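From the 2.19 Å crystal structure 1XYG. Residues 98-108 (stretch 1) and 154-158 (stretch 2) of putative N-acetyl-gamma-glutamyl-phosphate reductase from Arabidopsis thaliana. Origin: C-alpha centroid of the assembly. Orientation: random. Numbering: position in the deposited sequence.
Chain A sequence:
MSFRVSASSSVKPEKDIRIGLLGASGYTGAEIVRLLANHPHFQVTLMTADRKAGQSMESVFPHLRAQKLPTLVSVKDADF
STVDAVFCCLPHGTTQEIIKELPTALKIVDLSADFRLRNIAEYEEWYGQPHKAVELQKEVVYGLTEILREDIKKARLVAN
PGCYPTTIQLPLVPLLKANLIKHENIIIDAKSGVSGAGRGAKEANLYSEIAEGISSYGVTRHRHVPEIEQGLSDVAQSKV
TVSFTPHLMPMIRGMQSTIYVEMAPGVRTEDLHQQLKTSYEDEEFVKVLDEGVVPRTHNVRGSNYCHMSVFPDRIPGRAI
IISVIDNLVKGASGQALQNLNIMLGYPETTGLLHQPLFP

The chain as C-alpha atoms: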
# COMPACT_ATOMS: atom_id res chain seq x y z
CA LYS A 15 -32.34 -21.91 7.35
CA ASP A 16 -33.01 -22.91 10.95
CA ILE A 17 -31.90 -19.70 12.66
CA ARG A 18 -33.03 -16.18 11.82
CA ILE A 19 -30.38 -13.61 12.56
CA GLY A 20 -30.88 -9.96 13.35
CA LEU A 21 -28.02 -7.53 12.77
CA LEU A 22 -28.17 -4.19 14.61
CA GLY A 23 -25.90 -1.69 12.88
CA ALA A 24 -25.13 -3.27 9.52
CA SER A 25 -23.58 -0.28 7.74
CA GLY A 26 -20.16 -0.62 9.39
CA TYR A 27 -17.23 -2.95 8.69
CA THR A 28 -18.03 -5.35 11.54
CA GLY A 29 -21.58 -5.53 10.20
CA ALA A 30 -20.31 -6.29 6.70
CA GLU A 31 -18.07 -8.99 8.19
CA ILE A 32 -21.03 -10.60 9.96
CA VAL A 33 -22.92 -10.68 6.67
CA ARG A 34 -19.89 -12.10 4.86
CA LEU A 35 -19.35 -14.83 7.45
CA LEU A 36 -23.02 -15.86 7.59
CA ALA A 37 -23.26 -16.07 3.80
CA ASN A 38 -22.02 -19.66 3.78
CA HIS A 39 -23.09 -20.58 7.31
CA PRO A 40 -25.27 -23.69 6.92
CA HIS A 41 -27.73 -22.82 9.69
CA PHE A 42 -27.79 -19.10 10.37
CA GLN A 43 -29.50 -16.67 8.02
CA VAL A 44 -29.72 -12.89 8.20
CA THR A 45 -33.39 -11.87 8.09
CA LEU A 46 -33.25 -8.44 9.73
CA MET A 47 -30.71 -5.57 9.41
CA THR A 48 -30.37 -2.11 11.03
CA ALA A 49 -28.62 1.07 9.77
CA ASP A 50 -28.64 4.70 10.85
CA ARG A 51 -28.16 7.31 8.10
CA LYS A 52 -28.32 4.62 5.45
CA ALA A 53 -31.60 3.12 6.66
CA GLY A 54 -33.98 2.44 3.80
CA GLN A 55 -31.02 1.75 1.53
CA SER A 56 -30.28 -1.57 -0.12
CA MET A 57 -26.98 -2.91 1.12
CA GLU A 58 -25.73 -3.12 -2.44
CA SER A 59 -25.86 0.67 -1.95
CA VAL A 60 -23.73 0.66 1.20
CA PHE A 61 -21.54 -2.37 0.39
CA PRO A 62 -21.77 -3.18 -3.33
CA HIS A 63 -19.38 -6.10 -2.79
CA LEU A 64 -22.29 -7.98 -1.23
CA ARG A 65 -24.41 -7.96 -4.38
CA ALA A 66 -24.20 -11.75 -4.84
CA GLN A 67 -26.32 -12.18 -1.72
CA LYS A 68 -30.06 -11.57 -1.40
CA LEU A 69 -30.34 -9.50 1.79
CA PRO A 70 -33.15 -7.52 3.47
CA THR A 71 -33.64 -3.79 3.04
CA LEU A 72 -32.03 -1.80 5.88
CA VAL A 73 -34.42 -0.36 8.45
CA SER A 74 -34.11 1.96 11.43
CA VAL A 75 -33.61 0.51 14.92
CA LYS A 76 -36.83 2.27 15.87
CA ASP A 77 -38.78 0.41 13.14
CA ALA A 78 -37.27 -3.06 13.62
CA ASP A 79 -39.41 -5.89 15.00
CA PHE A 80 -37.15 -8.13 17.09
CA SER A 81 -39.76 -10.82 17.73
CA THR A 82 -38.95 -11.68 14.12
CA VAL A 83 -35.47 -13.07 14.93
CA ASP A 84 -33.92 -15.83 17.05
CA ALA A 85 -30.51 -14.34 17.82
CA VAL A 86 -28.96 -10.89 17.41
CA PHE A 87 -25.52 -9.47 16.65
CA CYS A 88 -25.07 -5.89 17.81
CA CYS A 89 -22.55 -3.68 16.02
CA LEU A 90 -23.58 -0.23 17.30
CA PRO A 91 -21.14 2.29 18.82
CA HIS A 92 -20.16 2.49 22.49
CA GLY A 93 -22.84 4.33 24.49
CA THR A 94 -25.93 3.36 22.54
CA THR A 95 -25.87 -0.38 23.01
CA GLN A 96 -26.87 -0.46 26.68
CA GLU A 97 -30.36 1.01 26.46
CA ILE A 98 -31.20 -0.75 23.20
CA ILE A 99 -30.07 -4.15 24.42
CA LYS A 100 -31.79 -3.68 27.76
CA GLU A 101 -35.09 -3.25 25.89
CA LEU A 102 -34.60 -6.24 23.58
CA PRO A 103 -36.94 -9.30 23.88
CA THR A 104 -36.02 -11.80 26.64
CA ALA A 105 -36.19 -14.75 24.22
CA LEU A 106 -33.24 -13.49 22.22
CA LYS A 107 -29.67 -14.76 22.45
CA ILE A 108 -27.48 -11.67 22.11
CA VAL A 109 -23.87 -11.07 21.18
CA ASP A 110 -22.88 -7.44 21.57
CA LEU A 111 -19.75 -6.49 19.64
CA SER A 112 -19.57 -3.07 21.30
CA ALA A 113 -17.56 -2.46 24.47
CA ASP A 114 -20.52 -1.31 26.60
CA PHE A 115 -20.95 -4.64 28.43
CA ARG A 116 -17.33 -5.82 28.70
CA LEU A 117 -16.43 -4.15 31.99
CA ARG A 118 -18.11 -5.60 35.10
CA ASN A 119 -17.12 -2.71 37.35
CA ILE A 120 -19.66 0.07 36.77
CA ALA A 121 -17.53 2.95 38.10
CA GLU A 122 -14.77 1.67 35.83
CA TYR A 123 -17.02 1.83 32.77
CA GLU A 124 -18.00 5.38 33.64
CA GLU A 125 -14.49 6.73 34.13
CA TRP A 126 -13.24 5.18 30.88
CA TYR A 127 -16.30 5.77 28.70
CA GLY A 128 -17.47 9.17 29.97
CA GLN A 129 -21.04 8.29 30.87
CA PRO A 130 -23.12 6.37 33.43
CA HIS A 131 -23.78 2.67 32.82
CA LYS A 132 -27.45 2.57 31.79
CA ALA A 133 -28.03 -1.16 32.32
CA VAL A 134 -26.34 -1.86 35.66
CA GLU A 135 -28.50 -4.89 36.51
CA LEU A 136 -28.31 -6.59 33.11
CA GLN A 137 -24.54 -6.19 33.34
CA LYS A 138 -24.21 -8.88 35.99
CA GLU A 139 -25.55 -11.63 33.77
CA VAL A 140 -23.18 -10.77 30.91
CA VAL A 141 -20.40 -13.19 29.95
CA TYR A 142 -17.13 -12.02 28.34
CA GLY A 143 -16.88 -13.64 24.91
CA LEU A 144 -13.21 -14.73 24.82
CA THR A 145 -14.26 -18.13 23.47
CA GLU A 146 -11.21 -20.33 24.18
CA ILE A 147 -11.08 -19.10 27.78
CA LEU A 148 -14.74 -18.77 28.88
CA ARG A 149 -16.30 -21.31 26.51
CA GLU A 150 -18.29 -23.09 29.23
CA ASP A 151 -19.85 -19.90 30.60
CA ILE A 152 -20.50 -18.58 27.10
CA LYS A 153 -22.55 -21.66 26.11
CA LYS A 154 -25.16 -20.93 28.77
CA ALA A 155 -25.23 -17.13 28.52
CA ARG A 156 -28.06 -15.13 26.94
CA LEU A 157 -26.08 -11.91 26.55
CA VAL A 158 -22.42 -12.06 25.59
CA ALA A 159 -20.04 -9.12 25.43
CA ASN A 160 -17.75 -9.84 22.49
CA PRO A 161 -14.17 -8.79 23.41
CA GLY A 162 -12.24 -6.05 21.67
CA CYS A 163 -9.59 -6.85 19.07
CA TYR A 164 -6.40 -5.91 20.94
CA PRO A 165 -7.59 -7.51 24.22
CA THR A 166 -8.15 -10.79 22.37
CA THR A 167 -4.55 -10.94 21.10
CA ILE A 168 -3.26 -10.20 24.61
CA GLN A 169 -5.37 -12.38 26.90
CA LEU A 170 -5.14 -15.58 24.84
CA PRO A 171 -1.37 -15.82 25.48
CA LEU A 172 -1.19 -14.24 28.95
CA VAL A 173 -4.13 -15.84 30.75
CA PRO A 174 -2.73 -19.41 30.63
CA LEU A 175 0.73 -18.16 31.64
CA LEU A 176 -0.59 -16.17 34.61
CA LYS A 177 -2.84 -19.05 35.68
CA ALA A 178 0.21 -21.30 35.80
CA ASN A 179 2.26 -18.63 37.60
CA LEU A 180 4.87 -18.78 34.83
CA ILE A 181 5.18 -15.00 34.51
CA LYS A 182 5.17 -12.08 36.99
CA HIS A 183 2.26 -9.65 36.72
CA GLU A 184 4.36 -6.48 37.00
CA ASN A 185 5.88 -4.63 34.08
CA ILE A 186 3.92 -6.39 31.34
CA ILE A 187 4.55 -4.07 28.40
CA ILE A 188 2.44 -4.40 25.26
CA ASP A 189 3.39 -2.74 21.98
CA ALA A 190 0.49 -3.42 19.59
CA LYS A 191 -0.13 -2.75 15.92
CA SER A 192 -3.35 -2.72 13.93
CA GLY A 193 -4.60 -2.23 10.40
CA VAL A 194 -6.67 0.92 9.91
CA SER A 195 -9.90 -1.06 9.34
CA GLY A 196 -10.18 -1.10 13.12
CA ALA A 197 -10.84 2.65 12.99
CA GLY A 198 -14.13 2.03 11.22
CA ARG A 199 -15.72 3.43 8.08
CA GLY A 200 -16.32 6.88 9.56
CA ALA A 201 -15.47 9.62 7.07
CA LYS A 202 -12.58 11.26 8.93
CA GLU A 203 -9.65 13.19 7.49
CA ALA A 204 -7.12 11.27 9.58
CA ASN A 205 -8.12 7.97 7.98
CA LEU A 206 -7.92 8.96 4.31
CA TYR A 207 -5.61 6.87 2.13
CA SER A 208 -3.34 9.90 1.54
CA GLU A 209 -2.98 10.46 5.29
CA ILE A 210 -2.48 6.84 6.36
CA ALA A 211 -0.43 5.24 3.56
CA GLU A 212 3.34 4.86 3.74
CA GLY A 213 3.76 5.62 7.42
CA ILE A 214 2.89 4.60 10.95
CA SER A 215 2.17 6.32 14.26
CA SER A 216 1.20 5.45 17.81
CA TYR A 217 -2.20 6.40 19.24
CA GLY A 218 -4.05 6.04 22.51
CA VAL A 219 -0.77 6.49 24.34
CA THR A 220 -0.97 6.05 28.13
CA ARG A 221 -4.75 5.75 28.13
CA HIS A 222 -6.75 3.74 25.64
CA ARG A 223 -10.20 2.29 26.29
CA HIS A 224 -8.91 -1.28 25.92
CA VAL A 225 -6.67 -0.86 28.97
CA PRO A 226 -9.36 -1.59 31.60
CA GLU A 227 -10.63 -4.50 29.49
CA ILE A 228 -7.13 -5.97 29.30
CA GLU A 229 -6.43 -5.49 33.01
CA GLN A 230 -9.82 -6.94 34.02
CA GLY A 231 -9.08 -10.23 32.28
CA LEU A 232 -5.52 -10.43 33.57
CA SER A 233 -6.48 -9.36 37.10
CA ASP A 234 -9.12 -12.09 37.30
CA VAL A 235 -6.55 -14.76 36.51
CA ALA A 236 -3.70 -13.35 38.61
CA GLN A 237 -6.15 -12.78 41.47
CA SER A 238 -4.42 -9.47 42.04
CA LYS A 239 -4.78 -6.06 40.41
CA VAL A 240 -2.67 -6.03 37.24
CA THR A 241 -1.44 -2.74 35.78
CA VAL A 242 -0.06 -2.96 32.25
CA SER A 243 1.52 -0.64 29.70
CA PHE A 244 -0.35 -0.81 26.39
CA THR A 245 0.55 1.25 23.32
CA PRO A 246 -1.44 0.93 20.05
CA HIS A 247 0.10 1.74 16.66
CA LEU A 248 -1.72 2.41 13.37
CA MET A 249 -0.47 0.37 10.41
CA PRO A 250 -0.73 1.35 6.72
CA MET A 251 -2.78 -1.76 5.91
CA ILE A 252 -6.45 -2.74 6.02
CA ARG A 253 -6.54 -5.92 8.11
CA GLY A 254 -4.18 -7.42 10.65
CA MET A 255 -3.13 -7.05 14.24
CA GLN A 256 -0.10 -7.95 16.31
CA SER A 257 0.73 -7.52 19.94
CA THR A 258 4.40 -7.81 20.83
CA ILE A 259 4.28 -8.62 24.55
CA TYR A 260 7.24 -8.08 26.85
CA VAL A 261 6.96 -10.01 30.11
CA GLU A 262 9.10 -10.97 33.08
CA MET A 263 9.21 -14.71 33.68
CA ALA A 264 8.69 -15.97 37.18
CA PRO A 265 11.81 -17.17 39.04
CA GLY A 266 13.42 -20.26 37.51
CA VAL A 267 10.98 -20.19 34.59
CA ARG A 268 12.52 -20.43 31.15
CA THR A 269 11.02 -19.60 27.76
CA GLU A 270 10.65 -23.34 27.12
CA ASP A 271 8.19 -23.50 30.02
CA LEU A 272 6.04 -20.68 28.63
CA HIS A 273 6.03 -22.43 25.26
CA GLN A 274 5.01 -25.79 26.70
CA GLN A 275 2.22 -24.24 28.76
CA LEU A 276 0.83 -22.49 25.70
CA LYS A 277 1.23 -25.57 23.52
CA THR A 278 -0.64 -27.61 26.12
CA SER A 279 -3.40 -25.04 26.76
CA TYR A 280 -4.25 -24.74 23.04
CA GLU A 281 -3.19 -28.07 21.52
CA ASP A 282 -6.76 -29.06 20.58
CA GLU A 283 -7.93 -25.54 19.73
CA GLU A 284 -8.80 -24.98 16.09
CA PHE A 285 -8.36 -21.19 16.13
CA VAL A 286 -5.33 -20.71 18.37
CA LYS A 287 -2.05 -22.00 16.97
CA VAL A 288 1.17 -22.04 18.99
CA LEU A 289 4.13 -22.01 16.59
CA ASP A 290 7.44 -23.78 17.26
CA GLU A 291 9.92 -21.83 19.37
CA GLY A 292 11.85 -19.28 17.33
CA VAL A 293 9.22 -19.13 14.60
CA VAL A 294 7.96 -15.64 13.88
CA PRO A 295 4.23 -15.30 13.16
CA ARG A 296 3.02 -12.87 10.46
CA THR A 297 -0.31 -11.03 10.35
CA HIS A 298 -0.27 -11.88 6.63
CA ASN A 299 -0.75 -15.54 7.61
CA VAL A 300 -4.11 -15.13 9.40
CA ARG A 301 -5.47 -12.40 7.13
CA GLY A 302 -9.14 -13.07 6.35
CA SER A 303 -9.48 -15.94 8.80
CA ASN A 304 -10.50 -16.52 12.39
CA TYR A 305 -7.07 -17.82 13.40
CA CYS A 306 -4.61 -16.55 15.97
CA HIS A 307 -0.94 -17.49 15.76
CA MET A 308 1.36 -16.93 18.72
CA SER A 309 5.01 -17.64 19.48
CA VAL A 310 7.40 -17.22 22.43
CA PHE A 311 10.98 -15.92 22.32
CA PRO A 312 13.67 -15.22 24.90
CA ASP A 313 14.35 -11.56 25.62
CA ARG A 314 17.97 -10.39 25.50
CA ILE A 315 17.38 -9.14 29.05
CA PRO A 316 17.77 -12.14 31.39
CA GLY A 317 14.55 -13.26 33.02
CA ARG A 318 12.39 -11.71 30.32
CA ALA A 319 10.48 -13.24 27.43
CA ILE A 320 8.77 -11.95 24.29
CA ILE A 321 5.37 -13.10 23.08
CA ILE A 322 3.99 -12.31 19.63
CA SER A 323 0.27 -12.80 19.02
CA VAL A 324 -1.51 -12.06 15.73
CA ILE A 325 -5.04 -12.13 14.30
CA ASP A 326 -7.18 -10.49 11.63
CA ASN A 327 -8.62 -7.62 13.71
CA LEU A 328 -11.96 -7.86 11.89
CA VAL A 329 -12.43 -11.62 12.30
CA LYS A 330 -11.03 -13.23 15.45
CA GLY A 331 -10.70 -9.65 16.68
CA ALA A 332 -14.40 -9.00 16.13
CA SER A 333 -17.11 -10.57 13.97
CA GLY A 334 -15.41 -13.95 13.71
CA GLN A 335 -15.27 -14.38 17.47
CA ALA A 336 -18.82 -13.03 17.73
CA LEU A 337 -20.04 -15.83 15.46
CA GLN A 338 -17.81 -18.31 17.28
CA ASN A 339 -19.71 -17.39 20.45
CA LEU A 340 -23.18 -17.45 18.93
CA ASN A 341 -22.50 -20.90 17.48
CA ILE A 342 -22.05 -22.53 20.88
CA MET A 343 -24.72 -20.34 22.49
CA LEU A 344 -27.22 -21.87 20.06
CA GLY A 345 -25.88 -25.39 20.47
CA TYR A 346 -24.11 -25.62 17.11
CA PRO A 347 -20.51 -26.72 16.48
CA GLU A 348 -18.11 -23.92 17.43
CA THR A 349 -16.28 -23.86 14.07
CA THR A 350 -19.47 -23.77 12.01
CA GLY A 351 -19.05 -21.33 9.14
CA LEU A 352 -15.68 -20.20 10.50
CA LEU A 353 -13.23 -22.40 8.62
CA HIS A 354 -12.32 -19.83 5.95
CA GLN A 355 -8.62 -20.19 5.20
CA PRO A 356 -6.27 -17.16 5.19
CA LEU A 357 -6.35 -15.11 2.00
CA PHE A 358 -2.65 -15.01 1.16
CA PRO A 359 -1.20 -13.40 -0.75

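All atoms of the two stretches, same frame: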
# COMPACT_ATOMS: atom_id res chain seq x y z
N ILE A 98 -30.55 0.01 24.26
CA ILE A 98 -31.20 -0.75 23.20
C ILE A 98 -31.27 -2.22 23.56
O ILE A 98 -32.29 -2.88 23.39
CB ILE A 98 -30.45 -0.64 21.87
CG1 ILE A 98 -30.61 0.76 21.29
CG2 ILE A 98 -30.92 -1.75 20.91
CD1 ILE A 98 -29.70 0.98 20.11
N ILE A 99 -30.15 -2.75 24.05
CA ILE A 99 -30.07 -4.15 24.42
C ILE A 99 -30.93 -4.44 25.63
O ILE A 99 -31.54 -5.51 25.73
CB ILE A 99 -28.61 -4.57 24.70
CG1 ILE A 99 -27.82 -4.61 23.39
CG2 ILE A 99 -28.57 -5.91 25.40
CD1 ILE A 99 -26.43 -5.21 23.49
N LYS A 100 -30.99 -3.49 26.56
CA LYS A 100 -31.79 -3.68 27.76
C LYS A 100 -33.26 -3.85 27.40
O LYS A 100 -33.98 -4.58 28.08
CB LYS A 100 -31.63 -2.49 28.71
CG LYS A 100 -32.18 -2.79 30.10
CD LYS A 100 -32.06 -1.59 31.04
CE LYS A 100 -33.00 -0.46 30.65
NZ LYS A 100 -32.88 0.70 31.58
N GLU A 101 -33.69 -3.19 26.33
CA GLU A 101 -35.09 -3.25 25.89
C GLU A 101 -35.39 -4.35 24.87
O GLU A 101 -36.52 -4.46 24.39
CB GLU A 101 -35.52 -1.89 25.32
CG GLU A 101 -35.41 -0.73 26.30
CD GLU A 101 -36.05 -1.03 27.65
OE1 GLU A 101 -37.20 -1.54 27.66
OE2 GLU A 101 -35.42 -0.76 28.69
N LEU A 102 -34.38 -5.15 24.53
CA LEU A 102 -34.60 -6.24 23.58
C LEU A 102 -35.37 -7.39 24.22
O LEU A 102 -35.29 -7.60 25.43
CB LEU A 102 -33.25 -6.75 23.04
CG LEU A 102 -32.57 -5.87 21.98
CD1 LEU A 102 -31.17 -6.39 21.69
CD2 LEU A 102 -33.42 -5.87 20.72
N PRO A 103 -36.14 -8.15 23.42
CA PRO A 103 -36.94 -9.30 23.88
C PRO A 103 -36.11 -10.30 24.69
O PRO A 103 -34.95 -10.57 24.37
CB PRO A 103 -37.47 -9.88 22.58
CG PRO A 103 -37.70 -8.65 21.75
CD PRO A 103 -36.44 -7.85 22.00
N THR A 104 -36.71 -10.85 25.74
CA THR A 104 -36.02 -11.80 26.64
C THR A 104 -35.72 -13.17 26.02
O THR A 104 -34.88 -13.91 26.54
CB THR A 104 -36.86 -12.02 27.93
OG1 THR A 104 -37.20 -10.75 28.50
CG2 THR A 104 -36.07 -12.80 28.96
N ALA A 105 -36.37 -13.48 24.91
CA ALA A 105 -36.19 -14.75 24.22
C ALA A 105 -35.04 -14.75 23.23
O ALA A 105 -34.78 -15.74 22.56
CB ALA A 105 -37.49 -15.15 23.49
N LEU A 106 -34.35 -13.62 23.14
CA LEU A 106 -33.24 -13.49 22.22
C LEU A 106 -31.87 -13.79 22.81
O LEU A 106 -31.57 -13.38 23.93
CB LEU A 106 -33.20 -12.08 21.64
CG LEU A 106 -34.23 -11.69 20.59
CD1 LEU A 106 -34.06 -10.21 20.25
CD2 LEU A 106 -34.05 -12.57 19.35
N LYS A 107 -31.05 -14.50 22.05
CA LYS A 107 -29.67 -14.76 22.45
C LYS A 107 -28.95 -13.56 21.82
O LYS A 107 -29.12 -13.28 20.63
CB LYS A 107 -29.16 -16.08 21.86
CG LYS A 107 -29.68 -17.32 22.57
CD LYS A 107 -29.25 -17.35 24.03
CE LYS A 107 -29.72 -18.61 24.74
NZ LYS A 107 -29.14 -19.84 24.13
N ILE A 108 -28.15 -12.86 22.61
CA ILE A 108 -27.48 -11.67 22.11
C ILE A 108 -25.96 -11.63 22.24
O ILE A 108 -25.40 -11.94 23.29
CB ILE A 108 -28.03 -10.40 22.82
CG1 ILE A 108 -29.55 -10.34 22.70
CG2 ILE A 108 -27.40 -9.15 22.21
CD1 ILE A 108 -30.18 -9.32 23.63
N LYS A 154 -23.91 -21.12 28.05
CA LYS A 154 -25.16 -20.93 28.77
C LYS A 154 -25.54 -19.47 29.05
O LYS A 154 -26.39 -19.20 29.90
CB LYS A 154 -25.13 -21.72 30.08
CG LYS A 154 -23.88 -21.47 30.91
CD LYS A 154 -23.83 -22.41 32.11
CE LYS A 154 -22.55 -22.22 32.91
NZ LYS A 154 -22.49 -23.10 34.11
N ALA A 155 -24.93 -18.54 28.33
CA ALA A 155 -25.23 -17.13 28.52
C ALA A 155 -26.27 -16.68 27.50
O ALA A 155 -26.36 -17.25 26.41
CB ALA A 155 -23.97 -16.29 28.37
N ARG A 156 -27.04 -15.66 27.85
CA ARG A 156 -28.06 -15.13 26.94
C ARG A 156 -27.47 -13.90 26.26
O ARG A 156 -27.68 -13.66 25.08
CB ARG A 156 -29.33 -14.73 27.71
CG ARG A 156 -30.45 -14.24 26.80
CD ARG A 156 -31.70 -13.84 27.57
NE ARG A 156 -31.61 -12.49 28.13
CZ ARG A 156 -31.77 -11.38 27.41
NH1 ARG A 156 -32.03 -11.44 26.11
NH2 ARG A 156 -31.67 -10.19 28.01
N LEU A 157 -26.72 -13.12 27.04
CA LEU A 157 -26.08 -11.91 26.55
C LEU A 157 -24.57 -12.02 26.71
O LEU A 157 -24.05 -12.15 27.82
CB LEU A 157 -26.59 -10.69 27.32
CG LEU A 157 -25.93 -9.35 26.96
CD1 LEU A 157 -26.26 -8.98 25.51
CD2 LEU A 157 -26.42 -8.26 27.91
N VAL A 158 -23.87 -11.97 25.58
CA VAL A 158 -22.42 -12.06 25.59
C VAL A 158 -21.78 -10.79 25.08
O VAL A 158 -22.20 -10.23 24.07
CB VAL A 158 -21.92 -13.26 24.74
CG1 VAL A 158 -20.40 -13.17 24.55
CG2 VAL A 158 -22.27 -14.57 25.43
O HOH W 1 -26.77 -19.88 25.65

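What holds the two backbones in register? Two strands meet here in parallel, with Ile108 paired to Leu157 at a CA-to-CA distance of 4.7 Å. Ile108 supplies both ends of the backbone link: its N donates to Arg156 O at 2.6 Å, almost perfectly straight at 177°, and its O accepts from Val158 N at 2.8 Å and 168°. Leu157, between those two partners, turns its own N and O away from Ile108, as the central residue of a parallel bridge does. Weaker CA-H...O contacts lie beside these bonds, Leu157 CA to Ile108 O at 3.3 Å and Lys107 CA to Arg156 O at 3.5 Å.

How does Arg156 come to cover so much of stretch 1 when its CA-to-CB bond points sideways? Its first two torsions are both t, so the chain runs out extended past Lys107 before chi3, at 81° (p), and chi4, at 77°, turn the guanidinium. That bend brings the end of the side chain nearer to the loop than its root would suggest. NH1 donates to Leu106 O at 3.0 Å, with an angle of 143°, and this acceptor lies at the edge of the guanidinium, near its plane, where an N-H can point at it. Thr104 CA lies over one face of the group, and Thr104 O comes within 3.3 Å of Arg156 CD. The type I turn from Pro103 to Leu106 thus presents backbone, rather than charged side chains, to the arginine. Pro103 O is 3.5 Å from Arg156 NH1, but it is the acceptor of the turn's own weak bond from Leu106 N, 3.3 Å away.

Where do the apolar side chains pack? Ile108 and Leu157 project to the same face of the sheet, and Ile99, from the helix, points toward stretch 2 to join them. Leu157 has chi1 176° (t) and chi2 65° (p), a common leucine pairing, and its end comes nearer to stretch 1. Its CD1 consequently lies 3.5 Å from Ile108 CG2 and 3.8 Å from Ile99 CG2, one methyl serving both isoleucines. Ile108, with chi1 m and chi2 t, sends its other branch toward the arginine, so that Ile108 CD1 stands 3.8 Å from Arg156 NH1. The charged group therefore borders the apolar cluster while its hydrogen bond to Leu106 O is made at the turn.

What does Lys107 do at the margin of the contact? Its CA-to-CB bond points sideways, and chi1 and chi2 are both m, which bends the aliphatic chain alongside stretch 2: Lys107 CD lies 3.7 Å from Ala155 O and 4.3 Å from Arg156 CG. The remaining torsions, t and then p, carry the amino group to a water that accepts from Lys107 NZ at 2.8 Å and lies 2.8 Å from Ala155 O, within reach for donating to it; the water thus sits between the lysine and the backbone of stretch 2, while the amino group also bonds elsewhere in the structure.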